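Side-chain contacts in rhamnosidase B (PDB 2OKX), which hydrolyses alpha-L-rhamnosides, removing terminal alpha-L-rhamnose units, as a member of glycoside hydrolase family 78: residues 57-62 / 79-84; 399-404 / 509-514; 671-676 / 738-743; 708-713 / 717-722; 877-882 / 911-916. One frame throughout, in Å; residues are numbered along the deposited sequence.

Contact 1: residues 57-62 / 79-84; sequences EQVGRG and GGQLRP
The Q81 side chain lies across the ends of E57 and V59, two residues of the edge strand 57-62 in the N-terminal beta domain. That strand is the outermost of an antiparallel sheet and forms a beta hairpin with strand 49-54, while 79-84 belongs to the loop that leads from strand 70-77 into strand 87-96. E57 sends its chain straight out: CG stands anti to the backbone N (chi1 -176°) and the chain stays extended beyond it, bringing the carboxylate over the bend of Q81. The two side chains cross at about a right angle, with carboxylate and amide planes 71° apart. The carboxylate touches the aliphatic part of its partner, OE2 of E57 lying 3.3 Å from Q81 CG. The same OE2 is 2.9 Å from OE1 of Q81; as modelled both are acceptors, which would be expected to repel at this distance, so no attraction should be read into the pair in this contact at the surface. V54 of the neighbouring strand also touches both V59 and Q81, and N55 ND2, a side-chain donor in the hairpin turn, bonds to the backbone O of Q81, a tie that does not depend on the Q81 amide. Were Q81 cut back to an alanine, the E57 carboxylate and V59 CG2 would probably lose the cover they get from the loop. Q81 turns at chi2 (82°), which carries its amide to V59, whose CG2 sits 3.8 Å from Q81 CD.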
# COMPACT_ATOMS: atom_id res chain seq x y z
N GLU A 57 -7.68 20.40 20.31
CA GLU A 57 -7.06 20.56 19.00
C GLU A 57 -6.31 19.31 18.56
O GLU A 57 -5.46 18.79 19.29
CB GLU A 57 -6.10 21.76 19.03
CG GLU A 57 -5.47 22.10 17.69
CD GLU A 57 -4.51 23.26 17.79
OE1 GLU A 57 -4.91 24.33 18.30
OE2 GLU A 57 -3.34 23.11 17.35
N GLN A 58 -6.61 18.82 17.36
CA GLN A 58 -5.93 17.64 16.83
C GLN A 58 -4.49 18.03 16.52
O GLN A 58 -4.24 18.94 15.72
CB GLN A 58 -6.62 17.15 15.56
CG GLN A 58 -6.20 15.74 15.16
CD GLN A 58 -6.69 15.37 13.79
OE1 GLN A 58 -6.04 15.66 12.78
NE2 GLN A 58 -7.86 14.75 13.72
N VAL A 59 -3.55 17.36 17.16
CA VAL A 59 -2.14 17.67 16.97
C VAL A 59 -1.38 16.75 16.02
O VAL A 59 -0.50 17.21 15.29
CB VAL A 59 -1.42 17.70 18.34
CG1 VAL A 59 0.08 17.87 18.14
CG2 VAL A 59 -1.97 18.84 19.18
N GLY A 60 -1.69 15.46 16.03
CA GLY A 60 -0.98 14.55 15.15
C GLY A 60 -1.54 13.14 15.12
O GLY A 60 -2.54 12.84 15.78
N ARG A 61 -0.89 12.29 14.34
CA ARG A 61 -1.27 10.89 14.17
C ARG A 61 -0.01 10.03 14.20
O ARG A 61 1.08 10.51 13.87
CB ARG A 61 -1.98 10.68 12.83
CG ARG A 61 -3.20 11.55 12.59
CD ARG A 61 -3.68 11.42 11.14
NE ARG A 61 -4.74 12.36 10.81
CZ ARG A 61 -6.04 12.15 11.03
NH1 ARG A 61 -6.45 11.01 11.57
NH2 ARG A 61 -6.92 13.08 10.70
N GLY A 62 -0.17 8.77 14.57
CA GLY A 62 0.97 7.87 14.61
C GLY A 62 0.60 6.55 15.27
O GLY A 62 -0.58 6.20 15.34
N GLY A 79 3.76 23.48 22.94
CA GLY A 79 3.72 24.82 23.50
C GLY A 79 2.62 25.67 22.89
O GLY A 79 2.08 26.58 23.53
N GLY A 80 2.27 25.36 21.64
CA GLY A 80 1.24 26.11 20.95
C GLY A 80 -0.17 25.83 21.43
O GLY A 80 -1.03 26.70 21.34
N GLN A 81 -0.42 24.62 21.92
CA GLN A 81 -1.75 24.27 22.39
C GLN A 81 -1.87 24.35 23.91
O GLN A 81 -2.97 24.29 24.46
CB GLN A 81 -2.13 22.85 21.94
CG GLN A 81 -2.24 22.67 20.42
CD GLN A 81 -0.90 22.45 19.74
OE1 GLN A 81 -0.82 22.37 18.51
NE2 GLN A 81 0.16 22.33 20.53
N LEU A 82 -0.73 24.49 24.59
CA LEU A 82 -0.70 24.55 26.05
C LEU A 82 -1.29 25.83 26.64
O LEU A 82 -1.02 26.93 26.16
CB LEU A 82 0.75 24.38 26.52
CG LEU A 82 1.04 23.99 27.98
CD1 LEU A 82 2.52 23.70 28.12
CD2 LEU A 82 0.61 25.10 28.92
N ARG A 83 -2.10 25.66 27.69
CA ARG A 83 -2.74 26.78 28.38
C ARG A 83 -2.07 26.94 29.74
O ARG A 83 -2.42 26.27 30.70
CB ARG A 83 -4.23 26.49 28.58
CG ARG A 83 -5.00 26.24 27.29
CD ARG A 83 -6.45 25.91 27.59
NE ARG A 83 -7.24 25.75 26.38
CZ ARG A 83 -8.55 25.50 26.36
NH1 ARG A 83 -9.22 25.38 27.50
NH2 ARG A 83 -9.19 25.38 25.21
N PRO A 84 -1.09 27.86 29.84
CA PRO A 84 -0.37 28.10 31.10
C PRO A 84 -1.21 28.54 32.29
O PRO A 84 -2.17 29.30 32.16
CB PRO A 84 0.66 29.16 30.70
CG PRO A 84 -0.05 29.93 29.64
CD PRO A 84 -0.69 28.84 28.81

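Contact 2: residues 399-404 / 509-514; sequences GSNVWR and FLTVRG
N401, on the last turn of helix 397-402, and F509, on strand 507-513, make the van der Waals part of the contact: N401 OD1 lies obliquely 3.7 Å from F509 CD2, with amide and ring planes 70° apart. S400 adds its CB, 3.8 Å from NH2 of R513. No direct hydrogen bond joins helix and strand; three waters do this instead. One accepts from R513 NH2 and donates to S400 O at 2.8 Å. A second donates to N401 OD1 at 2.7 Å and accepts from T511 OG1. The third accepts from N401 ND2 and donates to both T511 OG1 and F509 O. R513 runs extended from CG to NE (chi2 176°), which carries its guanidinium to the helix end. Two salt bridges hold it, NE with D464 and NH1 with D436, while T511 CG2 packs over one face, 3.4 Å above the plane and displaced toward its rim. N401 ND2 also bonds to V397 O, and S400 OG to N396 O. The helix thus packs on the sheet containing strand 507-513, itself within the concanavalin-like region, through a buried seam where water matches donors to acceptors that do not meet directly, and two aspartates probably balance the arginine's charge.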
# COMPACT_ATOMS: atom_id res chain seq x y z
N GLY A 399 -19.88 -3.82 -1.40
CA GLY A 399 -20.83 -4.64 -2.12
C GLY A 399 -22.00 -3.85 -2.66
O GLY A 399 -22.51 -4.14 -3.74
N SER A 400 -22.42 -2.84 -1.91
CA SER A 400 -23.53 -1.98 -2.29
C SER A 400 -23.17 -1.07 -3.47
O SER A 400 -24.05 -0.51 -4.12
CB SER A 400 -23.97 -1.12 -1.10
OG SER A 400 -24.42 -1.93 -0.02
N ASN A 401 -21.87 -0.92 -3.73
CA ASN A 401 -21.42 -0.10 -4.85
C ASN A 401 -21.10 -0.94 -6.08
O ASN A 401 -21.36 -0.52 -7.21
CB ASN A 401 -20.19 0.73 -4.45
CG ASN A 401 -20.55 2.11 -3.98
OD1 ASN A 401 -20.90 2.98 -4.79
ND2 ASN A 401 -20.50 2.34 -2.67
N VAL A 402 -20.55 -2.13 -5.86
CA VAL A 402 -20.22 -3.03 -6.96
C VAL A 402 -21.50 -3.52 -7.62
O VAL A 402 -21.58 -3.62 -8.84
CB VAL A 402 -19.40 -4.23 -6.47
CG1 VAL A 402 -19.23 -5.25 -7.59
CG2 VAL A 402 -18.04 -3.75 -5.99
N TRP A 403 -22.50 -3.85 -6.81
CA TRP A 403 -23.77 -4.29 -7.37
C TRP A 403 -24.87 -3.34 -6.94
O TRP A 403 -25.28 -3.33 -5.78
CB TRP A 403 -24.12 -5.72 -6.92
CG TRP A 403 -25.45 -6.22 -7.46
CD1 TRP A 403 -26.13 -5.75 -8.56
CD2 TRP A 403 -26.21 -7.32 -6.96
NE1 TRP A 403 -27.26 -6.50 -8.76
CE2 TRP A 403 -27.34 -7.47 -7.80
CE3 TRP A 403 -26.05 -8.21 -5.89
CZ2 TRP A 403 -28.31 -8.46 -7.60
CZ3 TRP A 403 -27.02 -9.20 -5.69
CH2 TRP A 403 -28.13 -9.32 -6.54
N ARG A 404 -25.31 -2.53 -7.89
CA ARG A 404 -26.39 -1.57 -7.66
C ARG A 404 -27.55 -2.10 -8.50
O ARG A 404 -27.44 -2.23 -9.71
CB ARG A 404 -25.98 -0.17 -8.15
CG ARG A 404 -24.84 0.46 -7.36
CD ARG A 404 -24.38 1.78 -7.98
NE ARG A 404 -23.94 1.61 -9.36
CZ ARG A 404 -23.63 2.61 -10.18
NH1 ARG A 404 -23.72 3.86 -9.77
NH2 ARG A 404 -23.27 2.34 -11.43
N PHE A 509 -17.21 7.90 -4.39
CA PHE A 509 -18.64 7.68 -4.52
C PHE A 509 -19.20 8.02 -3.14
O PHE A 509 -18.89 7.34 -2.16
CB PHE A 509 -18.95 6.21 -4.84
CG PHE A 509 -18.74 5.85 -6.28
CD1 PHE A 509 -17.45 5.67 -6.79
CD2 PHE A 509 -19.83 5.69 -7.13
CE1 PHE A 509 -17.26 5.33 -8.13
CE2 PHE A 509 -19.64 5.36 -8.48
CZ PHE A 509 -18.35 5.18 -8.98
N LEU A 510 -19.99 9.08 -3.06
CA LEU A 510 -20.59 9.49 -1.80
C LEU A 510 -22.08 9.23 -1.97
O LEU A 510 -22.75 9.91 -2.74
CB LEU A 510 -20.33 10.98 -1.53
CG LEU A 510 -20.76 11.47 -0.14
CD1 LEU A 510 -19.86 10.86 0.92
CD2 LEU A 510 -20.68 12.99 -0.09
N THR A 511 -22.59 8.23 -1.25
CA THR A 511 -23.99 7.87 -1.39
C THR A 511 -24.79 8.11 -0.11
O THR A 511 -24.44 7.62 0.96
CB THR A 511 -24.11 6.40 -1.84
OG1 THR A 511 -23.23 6.18 -2.95
CG2 THR A 511 -25.52 6.08 -2.28
N VAL A 512 -25.86 8.90 -0.25
CA VAL A 512 -26.72 9.27 0.86
C VAL A 512 -27.99 8.43 0.83
O VAL A 512 -28.69 8.40 -0.19
CB VAL A 512 -27.09 10.77 0.78
CG1 VAL A 512 -27.89 11.19 2.02
CG2 VAL A 512 -25.81 11.61 0.66
N ARG A 513 -28.29 7.75 1.93
CA ARG A 513 -29.46 6.89 2.01
C ARG A 513 -30.32 7.09 3.26
O ARG A 513 -29.85 7.55 4.30
CB ARG A 513 -29.03 5.41 1.99
CG ARG A 513 -27.75 5.09 1.21
CD ARG A 513 -27.41 3.60 1.38
NE ARG A 513 -26.07 3.25 0.90
CZ ARG A 513 -25.77 2.95 -0.35
NH1 ARG A 513 -26.71 2.95 -1.29
NH2 ARG A 513 -24.52 2.64 -0.67
N GLY A 514 -31.60 6.72 3.15
CA GLY A 514 -32.53 6.78 4.26
C GLY A 514 -32.91 8.12 4.87
O GLY A 514 -33.46 8.16 5.98
O HOH W 1 -24.82 2.14 -3.65
O HOH W 2 -23.30 4.24 -4.80
O HOH W 3 -20.74 5.19 -1.82

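Contact 3: residues 671-676 / 738-743; sequences SGLLNM and AVLWDE
L673 reaches from the loop 671-676 to the C-terminal end of helix 723-739, where its CD1 methyl lies 4.1 Å from CG1 of V739. Its CG stands anti to the carbonyl carbon (chi1 -61°), and chi2 of 170° extends CD1 to V739. The two chains cross at a slant, and L673 CD1 also stands 4.1 Å from V739 CB, resting on the branch point as well as on one methyl. The same CD1 approaches L740 CG at 4.3 Å, just where the helix gives way to strand 741-742. L732, I736 and I694 continue the apolar bed, and the side chains of T735 and N699 touch L673 as well. Farther out, an ST turn shapes the loop: L673 N donates to S671 OG at 3.3 Å (N-H...O angle 140°), and this hydroxyl is also hydrogen-bonded to D669 OD1. N699 OD1 receives the L674 amide. On the opposing segment V739 O takes a bond from R758 NH2, and the L740 backbone pairs with I749. Within the (alpha/alpha)6 barrel domain the contact between these two segments is purely apolar, with no hydrogen bond across it, its placing left to hydrogen bonds of the backbone with side chains and with a neighbouring strand.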
# COMPACT_ATOMS: atom_id res chain seq x y z
N SER A 671 25.97 -27.27 -8.78
CA SER A 671 26.01 -26.62 -10.08
C SER A 671 26.77 -25.30 -10.00
O SER A 671 27.23 -24.78 -11.01
CB SER A 671 24.59 -26.36 -10.58
OG SER A 671 23.93 -25.44 -9.73
N GLY A 672 26.89 -24.76 -8.79
CA GLY A 672 27.57 -23.50 -8.60
C GLY A 672 26.64 -22.34 -8.91
O GLY A 672 27.08 -21.22 -9.16
N LEU A 673 25.34 -22.63 -8.89
CA LEU A 673 24.32 -21.62 -9.17
C LEU A 673 23.34 -21.51 -8.01
O LEU A 673 23.17 -22.45 -7.23
CB LEU A 673 23.55 -21.99 -10.45
CG LEU A 673 24.35 -22.07 -11.75
CD1 LEU A 673 23.50 -22.68 -12.85
CD2 LEU A 673 24.84 -20.68 -12.14
N LEU A 674 22.70 -20.35 -7.90
CA LEU A 674 21.72 -20.12 -6.84
C LEU A 674 20.49 -20.97 -7.11
O LEU A 674 19.81 -20.79 -8.12
CB LEU A 674 21.33 -18.64 -6.79
CG LEU A 674 20.33 -18.25 -5.69
CD1 LEU A 674 20.95 -18.52 -4.33
CD2 LEU A 674 19.96 -16.78 -5.83
N ASN A 675 20.21 -21.91 -6.21
CA ASN A 675 19.05 -22.78 -6.36
C ASN A 675 18.17 -22.60 -5.13
O ASN A 675 18.59 -22.89 -4.01
CB ASN A 675 19.49 -24.24 -6.47
CG ASN A 675 18.40 -25.14 -7.01
OD1 ASN A 675 17.22 -24.96 -6.70
ND2 ASN A 675 18.78 -26.13 -7.81
N MET A 676 16.93 -22.14 -5.33
CA MET A 676 16.04 -21.92 -4.20
C MET A 676 14.59 -22.30 -4.42
O MET A 676 14.07 -22.22 -5.53
CB MET A 676 16.10 -20.45 -3.78
CG MET A 676 17.45 -19.98 -3.31
SD MET A 676 17.40 -18.24 -2.92
CE MET A 676 16.87 -18.29 -1.22
N ALA A 738 28.67 -20.10 -18.31
CA ALA A 738 28.98 -21.47 -18.73
C ALA A 738 27.74 -22.36 -18.84
O ALA A 738 27.70 -23.26 -19.68
CB ALA A 738 29.98 -22.09 -17.77
N VAL A 739 26.75 -22.11 -18.00
CA VAL A 739 25.54 -22.94 -17.99
C VAL A 739 24.28 -22.31 -18.57
O VAL A 739 23.67 -22.86 -19.49
CB VAL A 739 25.22 -23.40 -16.54
CG1 VAL A 739 24.03 -24.35 -16.55
CG2 VAL A 739 26.44 -24.05 -15.92
N LEU A 740 23.89 -21.16 -18.03
CA LEU A 740 22.66 -20.48 -18.44
C LEU A 740 22.61 -19.82 -19.81
O LEU A 740 21.59 -19.23 -20.17
CB LEU A 740 22.28 -19.46 -17.36
CG LEU A 740 22.03 -20.13 -16.00
CD1 LEU A 740 21.77 -19.07 -14.94
CD2 LEU A 740 20.85 -21.08 -16.12
N TRP A 741 23.68 -19.92 -20.59
CA TRP A 741 23.69 -19.32 -21.92
C TRP A 741 23.39 -20.33 -23.02
O TRP A 741 23.85 -21.47 -22.98
CB TRP A 741 25.05 -18.65 -22.18
CG TRP A 741 25.20 -18.11 -23.58
CD1 TRP A 741 25.71 -18.76 -24.66
CD2 TRP A 741 24.84 -16.80 -24.04
NE1 TRP A 741 25.69 -17.95 -25.77
CE2 TRP A 741 25.16 -16.73 -25.41
CE3 TRP A 741 24.28 -15.67 -23.42
CZ2 TRP A 741 24.93 -15.59 -26.19
CZ3 TRP A 741 24.05 -14.53 -24.19
CH2 TRP A 741 24.38 -14.50 -25.56
N ASP A 742 22.60 -19.90 -24.01
CA ASP A 742 22.24 -20.76 -25.13
C ASP A 742 22.90 -20.23 -26.40
O ASP A 742 22.65 -19.09 -26.81
CB ASP A 742 20.72 -20.78 -25.33
CG ASP A 742 20.28 -21.80 -26.36
OD1 ASP A 742 20.40 -23.01 -26.08
OD2 ASP A 742 19.81 -21.41 -27.45
N GLU A 743 23.74 -21.05 -27.02
CA GLU A 743 24.45 -20.65 -28.23
C GLU A 743 23.53 -20.41 -29.43
O GLU A 743 23.67 -19.42 -30.14
CB GLU A 743 25.51 -21.69 -28.60
CG GLU A 743 26.65 -21.79 -27.59
CD GLU A 743 27.46 -20.51 -27.50
OE1 GLU A 743 28.37 -20.45 -26.65
OE2 GLU A 743 27.20 -19.57 -28.29

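Contact 4: residues 708-713 / 717-722; sequences DSRALA and GATEEA
A713 and A722 meet methyl to methyl, CB to CB at 3.7 Å, where helix 696-715 ends in a Schellman motif and the chain folds back over its own last turns before helix 723-739. The two helices follow each other in the chain within the (alpha/alpha)6 barrel domain known for this family, and 717-722 is the link between them, with a short 3-10 turn at 719-722. A722 points its CB at the helix, and this methyl also lies 3.8 Å from R710 CA, so it settles between R710 and A713, one turn apart. R710 leaves the helix surface with CG anti to the backbone N and then bends at chi3 (-73°), which brings the guanidinium round beside the link. There NH1 comes 3.5 Å from A722 O, in an oblique approach, and its salt bridge is made with D723, the next residue along. NE of R710, buried here, has no partner in the model, while T719 OG1 is 4.3 Å from it. From within the link, E721 OE1 bonds to W654 NE1 of helix 647-665, and A713 packs on the same tryptophan, so that helix flanks the turn. G717, with positive phi, turns the chain out of the helix and lets the following residues fold back. At the centre of the turn A713 O accepts from the A718 backbone N at 2.8 Å, with an N-H...O angle of 160° and the donor tilted 27° from the carbonyl plane.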
# COMPACT_ATOMS: atom_id res chain seq x y z
N ASP A 708 28.40 -5.00 -5.31
CA ASP A 708 27.93 -3.73 -4.76
C ASP A 708 28.22 -3.65 -3.26
O ASP A 708 28.43 -2.56 -2.72
CB ASP A 708 26.42 -3.57 -4.99
CG ASP A 708 26.08 -3.25 -6.43
OD1 ASP A 708 24.89 -3.34 -6.80
OD2 ASP A 708 27.00 -2.90 -7.21
N SER A 709 28.23 -4.80 -2.59
CA SER A 709 28.47 -4.85 -1.14
C SER A 709 29.84 -4.29 -0.75
O SER A 709 30.02 -3.78 0.35
CB SER A 709 28.36 -6.29 -0.63
OG SER A 709 29.42 -7.10 -1.12
N ARG A 710 30.81 -4.38 -1.66
CA ARG A 710 32.14 -3.88 -1.39
C ARG A 710 32.11 -2.39 -1.04
O ARG A 710 32.77 -1.95 -0.10
CB ARG A 710 33.06 -4.11 -2.59
CG ARG A 710 34.42 -3.42 -2.49
CD ARG A 710 35.47 -4.15 -3.31
NE ARG A 710 35.87 -5.40 -2.67
CZ ARG A 710 36.66 -6.32 -3.23
NH1 ARG A 710 36.96 -7.43 -2.56
NH2 ARG A 710 37.13 -6.14 -4.45
N ALA A 711 31.33 -1.63 -1.80
CA ALA A 711 31.22 -0.19 -1.57
C ALA A 711 30.86 0.09 -0.11
O ALA A 711 31.46 0.96 0.52
CB ALA A 711 30.17 0.42 -2.50
N LEU A 712 29.90 -0.65 0.42
CA LEU A 712 29.48 -0.47 1.81
C LEU A 712 30.58 -0.89 2.77
O LEU A 712 30.84 -0.23 3.77
CB LEU A 712 28.21 -1.27 2.09
CG LEU A 712 26.97 -0.74 1.36
CD1 LEU A 712 25.85 -1.76 1.40
CD2 LEU A 712 26.54 0.57 1.99
N ALA A 713 31.23 -2.01 2.46
CA ALA A 713 32.31 -2.52 3.29
C ALA A 713 33.45 -1.51 3.35
O ALA A 713 33.98 -1.22 4.42
CB ALA A 713 32.82 -3.84 2.73
N GLY A 717 34.88 1.09 6.27
CA GLY A 717 36.24 1.00 6.77
C GLY A 717 36.70 -0.43 7.02
O GLY A 717 37.56 -0.67 7.87
N ALA A 718 36.12 -1.37 6.28
CA ALA A 718 36.47 -2.78 6.42
C ALA A 718 36.36 -3.46 5.06
O ALA A 718 35.79 -4.55 4.94
CB ALA A 718 35.53 -3.45 7.41
N THR A 719 36.92 -2.82 4.04
CA THR A 719 36.87 -3.32 2.67
C THR A 719 37.24 -4.80 2.48
O THR A 719 36.65 -5.48 1.64
CB THR A 719 37.77 -2.47 1.75
OG1 THR A 719 37.64 -2.92 0.40
CG2 THR A 719 39.22 -2.57 2.17
N GLU A 720 38.20 -5.29 3.25
CA GLU A 720 38.62 -6.69 3.13
C GLU A 720 37.52 -7.70 3.44
O GLU A 720 37.51 -8.80 2.90
CB GLU A 720 39.84 -6.97 4.03
CG GLU A 720 39.74 -6.41 5.44
CD GLU A 720 39.93 -4.91 5.48
OE1 GLU A 720 40.97 -4.43 4.97
OE2 GLU A 720 39.05 -4.21 6.02
N GLU A 721 36.59 -7.32 4.31
CA GLU A 721 35.49 -8.21 4.67
C GLU A 721 34.57 -8.50 3.48
O GLU A 721 33.60 -9.24 3.61
CB GLU A 721 34.67 -7.60 5.82
CG GLU A 721 35.37 -7.64 7.17
CD GLU A 721 34.49 -7.15 8.30
OE1 GLU A 721 33.33 -7.60 8.39
OE2 GLU A 721 34.96 -6.31 9.11
N ALA A 722 34.89 -7.92 2.33
CA ALA A 722 34.09 -8.12 1.13
C ALA A 722 34.83 -8.83 -0.00
O ALA A 722 34.24 -9.10 -1.05
CB ALA A 722 33.56 -6.78 0.63

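Contact 5: residues 877-882 / 911-916; sequences LGVKRG and GHIAVS
With chi1 at -179°, L877 extends away from its own backbone N, and chi2 near 63° then brings CD1 up against V915 on strand 912-921. V879 also has CG1 anti to N (chi1 -178°), which splits its methyls between two partners: CG1 meets I913 and CG2 meets V915. These residues lie in the core between two beta sheets of the C-terminal domain, one containing strand 879-881 and the other strand 912-921, so the contact is sandwich packing without hydrogen bonds across it. V915 is the residue shared by both partners. Its CG1 lies 4.0 Å from L877 CD1, while its CG2 stands 3.7 Å from V879 CG2; in each pair the two side chains run alongside one another, pointing opposite ways. I913 CG2 closes the row, 4.1 Å from V879 CG1, the two chains crossing at a slant. V905, V889 and I891 also touch V879, and L927 and I891 touch V915, surrounding the row with further apolar side chains. L877 is thus the residue just after helix 868-876 and packs into this core. With an alanine in place of L877, V915 CG1 would probably face a gap where the leucine methyl had been. L877 CD1 also rests against the backbone, 3.7 Å from V915 O.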
# COMPACT_ATOMS: atom_id res chain seq x y z
N LEU A 877 18.65 15.87 -19.02
CA LEU A 877 19.07 17.20 -18.60
C LEU A 877 20.59 17.16 -18.45
O LEU A 877 21.29 18.12 -18.78
CB LEU A 877 18.43 17.58 -17.27
CG LEU A 877 18.79 18.97 -16.76
CD1 LEU A 877 18.27 20.05 -17.72
CD2 LEU A 877 18.19 19.15 -15.37
N GLY A 878 21.09 16.03 -17.94
CA GLY A 878 22.52 15.83 -17.80
C GLY A 878 23.15 15.90 -16.42
O GLY A 878 24.37 15.92 -16.31
N VAL A 879 22.34 15.92 -15.36
CA VAL A 879 22.89 16.01 -14.01
C VAL A 879 23.14 14.66 -13.34
O VAL A 879 22.20 13.91 -13.09
CB VAL A 879 21.97 16.84 -13.08
CG1 VAL A 879 22.59 16.95 -11.69
CG2 VAL A 879 21.73 18.22 -13.67
N LYS A 880 24.40 14.38 -13.03
CA LYS A 880 24.77 13.13 -12.37
C LYS A 880 25.73 13.37 -11.21
O LYS A 880 26.59 14.25 -11.27
CB LYS A 880 25.43 12.17 -13.36
CG LYS A 880 24.48 11.52 -14.35
CD LYS A 880 25.22 10.49 -15.19
CE LYS A 880 24.28 9.77 -16.14
NZ LYS A 880 25.02 8.75 -16.93
N ARG A 881 25.58 12.58 -10.15
CA ARG A 881 26.45 12.66 -8.97
C ARG A 881 27.85 12.25 -9.44
O ARG A 881 28.00 11.23 -10.11
CB ARG A 881 25.96 11.69 -7.89
CG ARG A 881 26.58 11.89 -6.50
CD ARG A 881 26.20 10.75 -5.54
NE ARG A 881 26.85 9.50 -5.91
CZ ARG A 881 26.26 8.49 -6.53
NH1 ARG A 881 26.95 7.39 -6.83
NH2 ARG A 881 24.97 8.55 -6.85
N GLY A 882 28.86 13.04 -9.09
CA GLY A 882 30.22 12.74 -9.52
C GLY A 882 31.15 12.14 -8.47
O GLY A 882 32.20 11.60 -8.80
N GLY A 911 21.21 23.11 -0.68
CA GLY A 911 21.47 23.80 -1.92
C GLY A 911 21.01 22.94 -3.08
O GLY A 911 20.35 21.92 -2.87
N HIS A 912 21.33 23.33 -4.30
CA HIS A 912 20.91 22.54 -5.45
C HIS A 912 21.79 22.75 -6.67
O HIS A 912 22.68 23.60 -6.67
CB HIS A 912 19.46 22.89 -5.82
CG HIS A 912 19.27 24.30 -6.27
ND1 HIS A 912 20.20 24.96 -7.06
CD2 HIS A 912 18.27 25.18 -6.06
CE1 HIS A 912 19.76 26.18 -7.32
NE2 HIS A 912 18.60 26.34 -6.72
N ILE A 913 21.52 21.95 -7.69
CA ILE A 913 22.23 22.03 -8.96
C ILE A 913 21.15 22.44 -9.97
O ILE A 913 20.18 21.70 -10.17
CB ILE A 913 22.78 20.66 -9.41
CG1 ILE A 913 23.70 20.07 -8.32
CG2 ILE A 913 23.56 20.82 -10.71
CD1 ILE A 913 24.98 20.84 -8.10
N ALA A 914 21.28 23.62 -10.56
CA ALA A 914 20.30 24.07 -11.54
C ALA A 914 20.97 24.08 -12.91
O ALA A 914 22.08 24.59 -13.07
CB ALA A 914 19.80 25.47 -11.19
N VAL A 915 20.30 23.48 -13.90
CA VAL A 915 20.85 23.42 -15.24
C VAL A 915 19.81 23.77 -16.30
O VAL A 915 18.66 23.36 -16.21
CB VAL A 915 21.38 22.00 -15.56
CG1 VAL A 915 21.75 21.89 -17.04
CG2 VAL A 915 22.59 21.69 -14.68
N SER A 916 20.22 24.54 -17.29
CA SER A 916 19.31 24.88 -18.38
C SER A 916 20.13 24.93 -19.66
O SER A 916 21.29 25.35 -19.65
CB SER A 916 18.65 26.24 -18.14
OG SER A 916 19.58 27.30 -18.28

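How the contacts relate
Along the chain contacts 1 and 2 come first, in series, followed by contact 3, which encloses contact 4, and lastly contact 5. Contacts 1 and 2 lie in the beta-rich regions that precede the helical barrel, their centres 37 Å apart, and contact 2 lies across the chain's centre from contacts 3, 4 and 5. Contacts 3 and 4 share the barrel's consecutive helices 696-715 and 723-739, with centres 26 Å apart: contact 4 at their link, contact 3 at the far end of the second. Contact 5 comes within about 9 Å of contact 4, nearest atoms. Together they sample the N-terminal, concanavalin-like, helical (twice) and C-terminal regions, each held by its own local packing.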